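Local coordinates for putative uncharacterized protein (Methanosarcina barkeri str. Fusaro, PDB 3P43), which probably acts as a manganese-dependent phosphoesterase of the LigD 3'-phosphoesterase family, trimming 3' ends during DNA repair, at residues A[44-49]-A[145-150]; A[48-53]-A[111-116]; A[82-87]-A[103-108]; A[109-112]-A[118-121]. All blocks are in the same frame, centred on the assembly; numbering follows the deposited sequence.

Interaction 1 (A[44-49]-A[145-150]); sequences YDFRLE and WLFFKK. With MN (manganese (II) ion), chain B.
F46 and F147 mark where the two strands come nearest, their CA atoms 10.2 Å apart, too far for any backbone bond; 44-49 and 145-150 face each other across the interior and meet through one aromatic pair. The ring tip of F147 does the touching. F147 CZ stands over the centre of the F46 ring, 4.0 Å from F46 CE1 and scarcely farther from the other ring carbons. The rings are inclined at 39° with centroids 4.8 Å apart, an oblique pairing. Each side chain reaches inward with CG anti to the backbone N (chi1 176° in F46, -179° in F147). This is how a beta barrel fills its middle: strands far apart in the sheet meet through large apolar residues, here with V34, A73 and L133 packed alongside. With F46 cut back to an alanine, the F147 tip would probably lose the ring face beneath it, opening a gap between the two strands. Strand alternation turns D45 the other way, where its OD2 binds manganese at 2.2 Å and H37 and H43 supply the other protein ligands. R47 is on that side too, its NE and NH1 bonded to Q35 and S56.

Interaction 2 (A[48-53]-A[111-116]); sequences LEMDGV and LKREER
A water bridges D51 and R113, whose direct salt bridge is long. It donates to D51 OD2 at 2.6 Å and accepts from R113 NH1 at 2.7 Å, lying at the guanidinium edge in its plane. In the direct pair D51 OD2 is 3.9 Å from R113 NH1, and the carboxylate and guanidinium planes are 55° apart, so the two groups do not pair flat against one another. R113 spans the gap as an extended arm: CG is anti to the backbone N (chi1 171°) and the chain stays stretched as far as NE, carrying the charge across to the turn. D51 is a residue of the type I' turn from M50 to V53, closed by M50 N to V53 O and V53 N to M50 O, which joins strands 42-50 and 53-59 in a tight beta hairpin; G52 takes the positive phi that suits glycine. The contact thus sets this hairpin tip beside the far end of strand 98-114, at the rim of the barrel. M50 adds a second contact to the same arginine: its side chain bends at chi2 (-104°), bringing SD to 3.6 Å from R113 NH1 and to 4.0 Å from R113 CD, an oblique approach to the guanidinium. M50 also packs on L110, while the arm of R113 touches K55.

Interaction 3 (A[82-87]-A[103-108]); sequences AYADFE and WDRGTF
Charge dominates the meeting of D85 with R105. D85 OD1 lies over one face of the guanidinium, 3.0 Å from NH1 and 3.4 Å from NH2 of R105, in a salt bridge where the carboxylate and guanidinium planes are tilted by 24°. The oxygen therefore faces the charge from above and does not sit at the N-H edge. Although the CB of D85 points away from strand 103-108, chi1 of -74° puts the carboxylate beside the backbone N and swings it back over the arginine. A second oxygen, the carbonyl O of A84, approaches the guanidinium edge at 2.6 Å from R105 NH1, but the angle there is poor for a hydrogen bond. Residues 82-85 belong to a 3-10 segment that begins earlier, in the connection from strand 70-80 to strand 88-90, and the contact fastens this segment to the outside of strand 98-114 of the barrel. Van der Waals contact is slight: A84 CB lies 3.4 Å from R105 NH1 and also packs on I31, which R105 touches too. Near this segment, the Y83 and F86 carbonyls each accept a hydrogen bond from Q35. On the strand, W103 and D104 both face V34 in a classic beta bulge.

Interaction 4 (A[109-112]-A[118-121]); sequences ELLK and IVVS
V119 is held by three backbone bonds: its O accepts from both L111 N (2.8 Å) and K112 N (3.2 Å), while its N donates to K112 O (2.9 Å). Two consecutive residues facing one make a classic beta bulge, which shifts the antiparallel register by one. The two branches of V119 divide the work: CG1, anti to its own N (chi1 -174°), meets L111 CD1 at 3.9 Å, and CG2 lies against CB and CD of K112. A glycine in place of V119 would probably leave L111 CD1 and the K112 side chain without the methyls they rest on. On the other face L110 CD1 packs against V120 CG1 at 3.6 Å, reaching also toward I118 CG2. At E109 and S121 the backbones pair tightly, the S121 N to E109 O bond nearly straight at 173°, but the side chains lie looser and water enters. There a water donates to E109 OE1 and to S121 O, bridging the strands. This beta hairpin of strands 98-114 and 117-123 continues into strand 130-135, bonded to I118 and V120, and lays I118 and V120 against L48 of strand 42-50.

From the N-terminal side, strand 42-50 opens the two longest loops. Interaction 1 closes the larger, joining 44-49 to the last strand at 145-150; interaction 2 begins on the same strand, sharing L48 and E49, and closes at 111-116. Interaction 3 (82-87 with 103-108) is nested inside both loops. Interaction 4 follows it in series, inside the loop of interaction 1 but starting on the stretch where interaction 2 ends, with L111 and K112 in common. Strand 98-114 thus serves interactions 2, 3 and 4. Interaction 1 joins opposite walls through the interior, interactions 2 and 3 bring turns up against that long strand, and interaction 4 binds neighbouring strands of the sheet.

Interaction 1 (A[44-49]-A[145-150])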
# COMPACT_ATOMS: atom_id res chain seq x y z
N TYR A 44 0.09 -1.88 -8.13
CA TYR A 44 0.50 -2.47 -6.87
C TYR A 44 -0.40 -1.99 -5.75
O TYR A 44 -0.63 -0.80 -5.59
CB TYR A 44 1.96 -2.15 -6.58
CG TYR A 44 2.92 -2.87 -7.50
CD1 TYR A 44 3.61 -4.00 -7.08
CD2 TYR A 44 3.12 -2.43 -8.81
CE1 TYR A 44 4.48 -4.67 -7.92
CE2 TYR A 44 3.99 -3.10 -9.66
CZ TYR A 44 4.67 -4.22 -9.21
OH TYR A 44 5.54 -4.89 -10.04
N ASP A 45 -0.92 -2.94 -4.99
CA ASP A 45 -1.72 -2.60 -3.84
C ASP A 45 -0.83 -2.61 -2.60
O ASP A 45 -0.18 -3.60 -2.29
CB ASP A 45 -2.90 -3.56 -3.70
CG ASP A 45 -3.92 -3.38 -4.80
OD1 ASP A 45 -4.42 -2.25 -4.96
OD2 ASP A 45 -4.21 -4.35 -5.52
N PHE A 46 -0.78 -1.45 -1.94
CA PHE A 46 0.00 -1.27 -0.74
C PHE A 46 -0.94 -1.26 0.47
O PHE A 46 -1.87 -0.46 0.53
CB PHE A 46 0.79 0.04 -0.82
CG PHE A 46 1.56 0.36 0.43
CD1 PHE A 46 2.74 -0.31 0.70
CD2 PHE A 46 1.10 1.30 1.32
CE1 PHE A 46 3.45 -0.03 1.85
CE2 PHE A 46 1.81 1.59 2.47
CZ PHE A 46 2.98 0.92 2.74
N ARG A 47 -0.71 -2.16 1.42
CA ARG A 47 -1.63 -2.34 2.54
C ARG A 47 -0.93 -2.29 3.89
O ARG A 47 0.11 -2.92 4.08
CB ARG A 47 -2.37 -3.68 2.42
CG ARG A 47 -2.99 -3.95 1.06
CD ARG A 47 -3.80 -5.23 1.12
NE ARG A 47 -4.02 -5.78 -0.21
CZ ARG A 47 -4.93 -5.33 -1.06
NH1 ARG A 47 -5.71 -4.31 -0.71
NH2 ARG A 47 -5.06 -5.89 -2.25
N LEU A 48 -1.53 -1.56 4.82
CA LEU A 48 -1.01 -1.45 6.18
C LEU A 48 -2.05 -1.98 7.16
O LEU A 48 -3.23 -1.62 7.09
CB LEU A 48 -0.73 0.01 6.53
CG LEU A 48 0.42 0.73 5.84
CD1 LEU A 48 0.37 2.22 6.17
CD2 LEU A 48 1.76 0.13 6.26
N GLU A 49 -1.61 -2.83 8.08
CA GLU A 49 -2.51 -3.32 9.12
C GLU A 49 -2.77 -2.22 10.13
O GLU A 49 -1.85 -1.75 10.80
CB GLU A 49 -1.95 -4.55 9.83
CG GLU A 49 -2.82 -4.98 11.02
CD GLU A 49 -2.27 -6.18 11.75
OE1 GLU A 49 -1.38 -6.86 11.20
OE2 GLU A 49 -2.73 -6.45 12.89
N TRP A 145 -2.94 10.23 -2.52
CA TRP A 145 -1.85 10.40 -1.56
C TRP A 145 -0.51 10.42 -2.26
O TRP A 145 -0.28 9.65 -3.19
CB TRP A 145 -1.85 9.26 -0.56
CG TRP A 145 -3.09 9.15 0.27
CD1 TRP A 145 -4.35 8.87 -0.16
CD2 TRP A 145 -3.18 9.31 1.69
NE1 TRP A 145 -5.22 8.84 0.89
CE2 TRP A 145 -4.52 9.11 2.05
CE3 TRP A 145 -2.25 9.60 2.70
CZ2 TRP A 145 -4.97 9.19 3.37
CZ3 TRP A 145 -2.69 9.69 4.00
CH2 TRP A 145 -4.04 9.48 4.33
N LEU A 146 0.37 11.30 -1.80
CA LEU A 146 1.76 11.29 -2.24
C LEU A 146 2.52 10.24 -1.43
O LEU A 146 2.55 10.30 -0.20
CB LEU A 146 2.39 12.66 -2.02
CG LEU A 146 3.78 12.82 -2.64
CD1 LEU A 146 3.61 12.98 -4.13
CD2 LEU A 146 4.50 14.01 -2.05
N PHE A 147 3.15 9.30 -2.12
CA PHE A 147 3.78 8.15 -1.47
C PHE A 147 5.29 8.12 -1.75
O PHE A 147 5.71 8.10 -2.90
CB PHE A 147 3.11 6.87 -1.99
CG PHE A 147 3.63 5.60 -1.38
CD1 PHE A 147 4.08 5.57 -0.07
CD2 PHE A 147 3.63 4.43 -2.12
CE1 PHE A 147 4.54 4.39 0.49
CE2 PHE A 147 4.10 3.24 -1.57
CZ PHE A 147 4.55 3.22 -0.26
N PHE A 148 6.10 8.11 -0.70
CA PHE A 148 7.55 8.09 -0.89
C PHE A 148 8.34 7.57 0.30
O PHE A 148 7.85 7.54 1.43
CB PHE A 148 8.06 9.49 -1.30
CG PHE A 148 7.80 10.56 -0.27
CD1 PHE A 148 8.75 10.88 0.68
CD2 PHE A 148 6.60 11.25 -0.26
CE1 PHE A 148 8.52 11.87 1.62
CE2 PHE A 148 6.35 12.24 0.67
CZ PHE A 148 7.31 12.55 1.62
N LYS A 149 9.59 7.19 0.04
CA LYS A 149 10.51 6.78 1.09
C LYS A 149 11.27 8.01 1.59
O LYS A 149 11.81 8.77 0.80
CB LYS A 149 11.49 5.74 0.57
CG LYS A 149 12.47 5.25 1.63
CD LYS A 149 13.45 4.24 1.08
CE LYS A 149 14.48 3.86 2.14
NZ LYS A 149 15.39 2.80 1.64
N LYS A 150 11.32 8.19 2.91
CA LYS A 150 12.00 9.34 3.50
C LYS A 150 13.50 9.33 3.19
O LYS A 150 14.15 8.29 3.24
CB LYS A 150 11.75 9.40 5.01
CG LYS A 150 11.16 10.72 5.49
CD LYS A 150 10.69 10.62 6.92
CE LYS A 150 10.09 11.93 7.42
NZ LYS A 150 11.13 12.98 7.57
MN MN B . -5.82 -3.54 -6.83

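Interaction 2 (A[48-53]-A[111-116])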
# COMPACT_ATOMS: atom_id res chain seq x y z
N LEU A 48 -1.53 -1.56 4.82
CA LEU A 48 -1.01 -1.45 6.18
C LEU A 48 -2.05 -1.98 7.16
O LEU A 48 -3.23 -1.62 7.09
CB LEU A 48 -0.73 0.01 6.53
CG LEU A 48 0.42 0.73 5.84
CD1 LEU A 48 0.37 2.22 6.17
CD2 LEU A 48 1.76 0.13 6.26
N GLU A 49 -1.61 -2.83 8.08
CA GLU A 49 -2.51 -3.32 9.12
C GLU A 49 -2.77 -2.22 10.13
O GLU A 49 -1.85 -1.75 10.80
CB GLU A 49 -1.95 -4.55 9.83
CG GLU A 49 -2.82 -4.98 11.02
CD GLU A 49 -2.27 -6.18 11.75
OE1 GLU A 49 -1.38 -6.86 11.20
OE2 GLU A 49 -2.73 -6.45 12.89
N MET A 50 -4.02 -1.79 10.20
CA MET A 50 -4.48 -0.84 11.19
C MET A 50 -5.81 -1.34 11.73
O MET A 50 -6.67 -1.76 10.97
CB MET A 50 -4.71 0.53 10.55
CG MET A 50 -3.55 1.05 9.73
SD MET A 50 -2.61 2.32 10.59
CE MET A 50 -1.44 2.80 9.33
N ASP A 51 -5.97 -1.30 13.05
CA ASP A 51 -7.25 -1.62 13.68
C ASP A 51 -7.84 -2.93 13.17
O ASP A 51 -9.04 -3.03 12.94
CB ASP A 51 -8.25 -0.48 13.45
CG ASP A 51 -7.87 0.79 14.20
OD1 ASP A 51 -7.89 0.77 15.45
OD2 ASP A 51 -7.55 1.81 13.54
N GLY A 52 -6.99 -3.94 13.00
CA GLY A 52 -7.45 -5.26 12.63
C GLY A 52 -7.75 -5.49 11.16
O GLY A 52 -7.99 -6.62 10.75
N VAL A 53 -7.78 -4.41 10.38
CA VAL A 53 -7.95 -4.56 8.93
C VAL A 53 -6.73 -4.05 8.17
O VAL A 53 -5.78 -3.54 8.76
CB VAL A 53 -9.24 -3.87 8.40
CG1 VAL A 53 -10.47 -4.44 9.08
CG2 VAL A 53 -9.16 -2.35 8.57
N LEU A 111 4.83 5.51 13.01
CA LEU A 111 5.50 6.66 13.60
C LEU A 111 4.53 7.81 13.83
O LEU A 111 4.65 8.55 14.79
CB LEU A 111 6.65 7.13 12.71
CG LEU A 111 7.68 6.04 12.40
CD1 LEU A 111 8.82 6.60 11.57
CD2 LEU A 111 8.20 5.42 13.69
N LYS A 112 3.55 7.92 12.95
CA LYS A 112 2.63 9.05 12.97
C LYS A 112 1.41 8.71 12.13
O LYS A 112 1.52 8.05 11.10
CB LYS A 112 3.33 10.29 12.40
CG LYS A 112 2.47 11.55 12.30
CD LYS A 112 3.23 12.66 11.58
CE LYS A 112 2.37 13.90 11.34
NZ LYS A 112 2.52 14.91 12.42
N ARG A 113 0.24 9.15 12.58
CA ARG A 113 -0.97 8.99 11.79
C ARG A 113 -1.96 10.09 12.09
O ARG A 113 -2.33 10.32 13.24
CB ARG A 113 -1.64 7.64 12.00
CG ARG A 113 -3.01 7.57 11.33
CD ARG A 113 -3.48 6.15 11.09
NE ARG A 113 -4.73 6.14 10.32
CZ ARG A 113 -5.68 5.22 10.44
NH1 ARG A 113 -5.55 4.23 11.31
NH2 ARG A 113 -6.78 5.31 9.70
N GLU A 114 -2.39 10.76 11.03
CA GLU A 114 -3.40 11.79 11.13
C GLU A 114 -4.28 11.65 9.91
O GLU A 114 -3.98 10.86 9.02
CB GLU A 114 -2.75 13.18 11.20
CG GLU A 114 -2.02 13.43 12.52
CD GLU A 114 -1.17 14.70 12.51
OE1 GLU A 114 -0.97 15.29 11.43
OE2 GLU A 114 -0.70 15.09 13.61
N GLU A 115 -5.38 12.39 9.87
CA GLU A 115 -6.32 12.28 8.76
C GLU A 115 -5.62 12.34 7.39
O GLU A 115 -5.91 11.53 6.50
CB GLU A 115 -7.41 13.36 8.87
CG GLU A 115 -8.36 13.45 7.69
CD GLU A 115 -9.29 12.26 7.56
OE1 GLU A 115 -9.20 11.32 8.38
OE2 GLU A 115 -10.13 12.26 6.62
N ARG A 116 -4.69 13.28 7.23
CA ARG A 116 -4.03 13.49 5.94
C ARG A 116 -2.57 13.05 5.87
O ARG A 116 -1.86 13.40 4.93
CB ARG A 116 -4.10 14.96 5.53
CG ARG A 116 -5.44 15.41 4.98
CD ARG A 116 -5.27 16.74 4.24
NE ARG A 116 -4.36 17.62 4.95
CZ ARG A 116 -3.10 17.86 4.58
NH1 ARG A 116 -2.60 17.28 3.50
NH2 ARG A 116 -2.35 18.68 5.30
O HOH W 1 -7.78 2.67 11.07

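Interaction 3 (A[82-87]-A[103-108])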
# COMPACT_ATOMS: atom_id res chain seq x y z
N ALA A 82 -6.56 -11.38 6.51
CA ALA A 82 -6.16 -12.65 5.90
C ALA A 82 -5.76 -12.49 4.43
O ALA A 82 -5.13 -13.37 3.84
CB ALA A 82 -7.27 -13.68 6.03
N TYR A 83 -6.11 -11.35 3.85
CA TYR A 83 -5.79 -11.07 2.46
C TYR A 83 -4.29 -10.85 2.28
O TYR A 83 -3.77 -10.97 1.17
CB TYR A 83 -6.57 -9.85 1.97
CG TYR A 83 -6.83 -9.86 0.48
CD1 TYR A 83 -7.72 -10.77 -0.08
CD2 TYR A 83 -6.19 -8.96 -0.37
CE1 TYR A 83 -7.97 -10.78 -1.44
CE2 TYR A 83 -6.44 -8.97 -1.72
CZ TYR A 83 -7.32 -9.88 -2.25
OH TYR A 83 -7.57 -9.89 -3.60
N ALA A 84 -3.59 -10.54 3.37
CA ALA A 84 -2.14 -10.35 3.32
C ALA A 84 -1.43 -11.63 2.88
O ALA A 84 -0.26 -11.61 2.50
CB ALA A 84 -1.62 -9.89 4.66
N ASP A 85 -2.15 -12.75 2.95
CA ASP A 85 -1.58 -14.04 2.62
C ASP A 85 -2.01 -14.52 1.23
O ASP A 85 -1.58 -15.58 0.79
CB ASP A 85 -2.03 -15.09 3.65
CG ASP A 85 -1.32 -14.94 4.97
OD1 ASP A 85 -0.17 -14.45 4.99
OD2 ASP A 85 -1.91 -15.34 6.00
N PHE A 86 -2.85 -13.75 0.55
CA PHE A 86 -3.43 -14.25 -0.69
C PHE A 86 -2.62 -14.00 -1.95
O PHE A 86 -2.18 -12.88 -2.23
CB PHE A 86 -4.87 -13.77 -0.92
CG PHE A 86 -5.45 -14.33 -2.17
CD1 PHE A 86 -5.93 -15.64 -2.20
CD2 PHE A 86 -5.45 -13.60 -3.34
CE1 PHE A 86 -6.44 -16.18 -3.36
CE2 PHE A 86 -5.96 -14.13 -4.51
CZ PHE A 86 -6.45 -15.43 -4.52
N GLU A 87 -2.48 -15.07 -2.73
CA GLU A 87 -1.71 -15.08 -3.95
C GLU A 87 -2.41 -16.07 -4.87
O GLU A 87 -2.51 -17.26 -4.55
CB GLU A 87 -0.29 -15.54 -3.63
CG GLU A 87 0.72 -15.49 -4.75
CD GLU A 87 2.14 -15.52 -4.21
OE1 GLU A 87 2.65 -16.62 -3.89
OE2 GLU A 87 2.75 -14.44 -4.09
N TRP A 103 4.29 -9.19 -3.67
CA TRP A 103 5.52 -8.54 -4.12
C TRP A 103 6.47 -8.28 -2.95
O TRP A 103 7.68 -8.45 -3.09
CB TRP A 103 5.19 -7.23 -4.82
CG TRP A 103 6.38 -6.52 -5.40
CD1 TRP A 103 6.99 -6.80 -6.59
CD2 TRP A 103 7.07 -5.38 -4.85
NE1 TRP A 103 8.03 -5.92 -6.80
CE2 TRP A 103 8.09 -5.04 -5.75
CE3 TRP A 103 6.92 -4.63 -3.68
CZ2 TRP A 103 8.97 -3.98 -5.52
CZ3 TRP A 103 7.79 -3.58 -3.46
CH2 TRP A 103 8.79 -3.26 -4.37
N ASP A 104 5.92 -7.87 -1.82
CA ASP A 104 6.70 -7.75 -0.59
C ASP A 104 5.80 -7.97 0.61
O ASP A 104 4.58 -7.87 0.52
CB ASP A 104 7.39 -6.38 -0.49
CG ASP A 104 8.51 -6.36 0.55
OD1 ASP A 104 8.97 -7.43 0.97
OD2 ASP A 104 8.94 -5.25 0.93
N ARG A 105 6.41 -8.28 1.75
CA ARG A 105 5.65 -8.55 2.96
C ARG A 105 6.54 -8.34 4.18
O ARG A 105 7.71 -8.72 4.18
CB ARG A 105 5.11 -9.98 2.93
CG ARG A 105 4.12 -10.27 4.04
CD ARG A 105 3.97 -11.76 4.29
NE ARG A 105 3.29 -11.99 5.56
CZ ARG A 105 1.97 -12.01 5.70
NH1 ARG A 105 1.20 -11.82 4.65
NH2 ARG A 105 1.44 -12.21 6.90
N GLY A 106 5.99 -7.74 5.22
CA GLY A 106 6.77 -7.51 6.41
C GLY A 106 5.96 -6.97 7.56
O GLY A 106 4.74 -7.10 7.60
N THR A 107 6.66 -6.37 8.51
CA THR A 107 6.04 -5.70 9.63
C THR A 107 6.44 -4.24 9.57
O THR A 107 7.31 -3.85 8.78
CB THR A 107 6.51 -6.27 10.97
OG1 THR A 107 7.94 -6.23 11.02
CG2 THR A 107 6.04 -7.73 11.13
N PHE A 108 5.81 -3.42 10.41
CA PHE A 108 6.13 -2.01 10.43
C PHE A 108 5.86 -1.39 11.79
O PHE A 108 5.08 -1.92 12.58
CB PHE A 108 5.35 -1.27 9.34
CG PHE A 108 3.88 -1.14 9.61
CD1 PHE A 108 3.38 0.01 10.21
CD2 PHE A 108 3.00 -2.15 9.27
CE1 PHE A 108 2.02 0.14 10.46
CE2 PHE A 108 1.64 -2.02 9.52
CZ PHE A 108 1.16 -0.87 10.12

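Interaction 4 (A[109-112]-A[118-121])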
# COMPACT_ATOMS: atom_id res chain seq x y z
N GLU A 109 6.54 -0.28 12.06
CA GLU A 109 6.30 0.52 13.25
C GLU A 109 5.63 1.81 12.79
O GLU A 109 6.11 2.47 11.87
CB GLU A 109 7.61 0.83 13.96
CG GLU A 109 8.26 -0.37 14.62
CD GLU A 109 9.78 -0.27 14.75
OE1 GLU A 109 10.42 0.27 13.82
OE2 GLU A 109 10.32 -0.73 15.77
N LEU A 110 4.50 2.14 13.41
CA LEU A 110 3.76 3.34 13.04
C LEU A 110 4.33 4.54 13.77
O LEU A 110 4.31 4.59 15.00
CB LEU A 110 2.28 3.18 13.37
CG LEU A 110 1.36 4.36 13.06
CD1 LEU A 110 1.20 4.54 11.55
CD2 LEU A 110 0.00 4.19 13.73
N LEU A 111 4.83 5.51 13.01
CA LEU A 111 5.50 6.66 13.60
C LEU A 111 4.53 7.81 13.83
O LEU A 111 4.65 8.55 14.79
CB LEU A 111 6.65 7.13 12.71
CG LEU A 111 7.68 6.04 12.40
CD1 LEU A 111 8.82 6.60 11.57
CD2 LEU A 111 8.20 5.42 13.69
N LYS A 112 3.55 7.92 12.95
CA LYS A 112 2.63 9.05 12.97
C LYS A 112 1.41 8.71 12.13
O LYS A 112 1.52 8.05 11.10
CB LYS A 112 3.33 10.29 12.40
CG LYS A 112 2.47 11.55 12.30
CD LYS A 112 3.23 12.66 11.58
CE LYS A 112 2.37 13.90 11.34
NZ LYS A 112 2.52 14.91 12.42
N ILE A 118 0.39 9.79 7.06
CA ILE A 118 0.81 8.55 7.68
C ILE A 118 2.30 8.36 7.48
O ILE A 118 2.81 8.46 6.36
CB ILE A 118 0.03 7.34 7.12
CG1 ILE A 118 -1.47 7.51 7.41
CG2 ILE A 118 0.55 6.05 7.72
CD1 ILE A 118 -2.34 6.38 6.92
N VAL A 119 3.02 8.10 8.57
CA VAL A 119 4.45 7.84 8.50
C VAL A 119 4.74 6.52 9.20
O VAL A 119 4.34 6.32 10.34
CB VAL A 119 5.26 8.96 9.19
CG1 VAL A 119 6.76 8.73 8.97
CG2 VAL A 119 4.84 10.32 8.66
N VAL A 120 5.42 5.62 8.51
CA VAL A 120 5.67 4.28 9.03
C VAL A 120 7.11 3.83 8.77
O VAL A 120 7.72 4.22 7.78
CB VAL A 120 4.72 3.26 8.40
CG1 VAL A 120 3.29 3.59 8.75
CG2 VAL A 120 4.91 3.23 6.89
N SER A 121 7.64 3.00 9.66
CA SER A 121 8.93 2.38 9.42
C SER A 121 8.72 0.94 8.97
O SER A 121 8.25 0.11 9.74
CB SER A 121 9.81 2.43 10.66
OG SER A 121 11.07 1.86 10.40
O HOH W 2 10.29 -1.17 11.30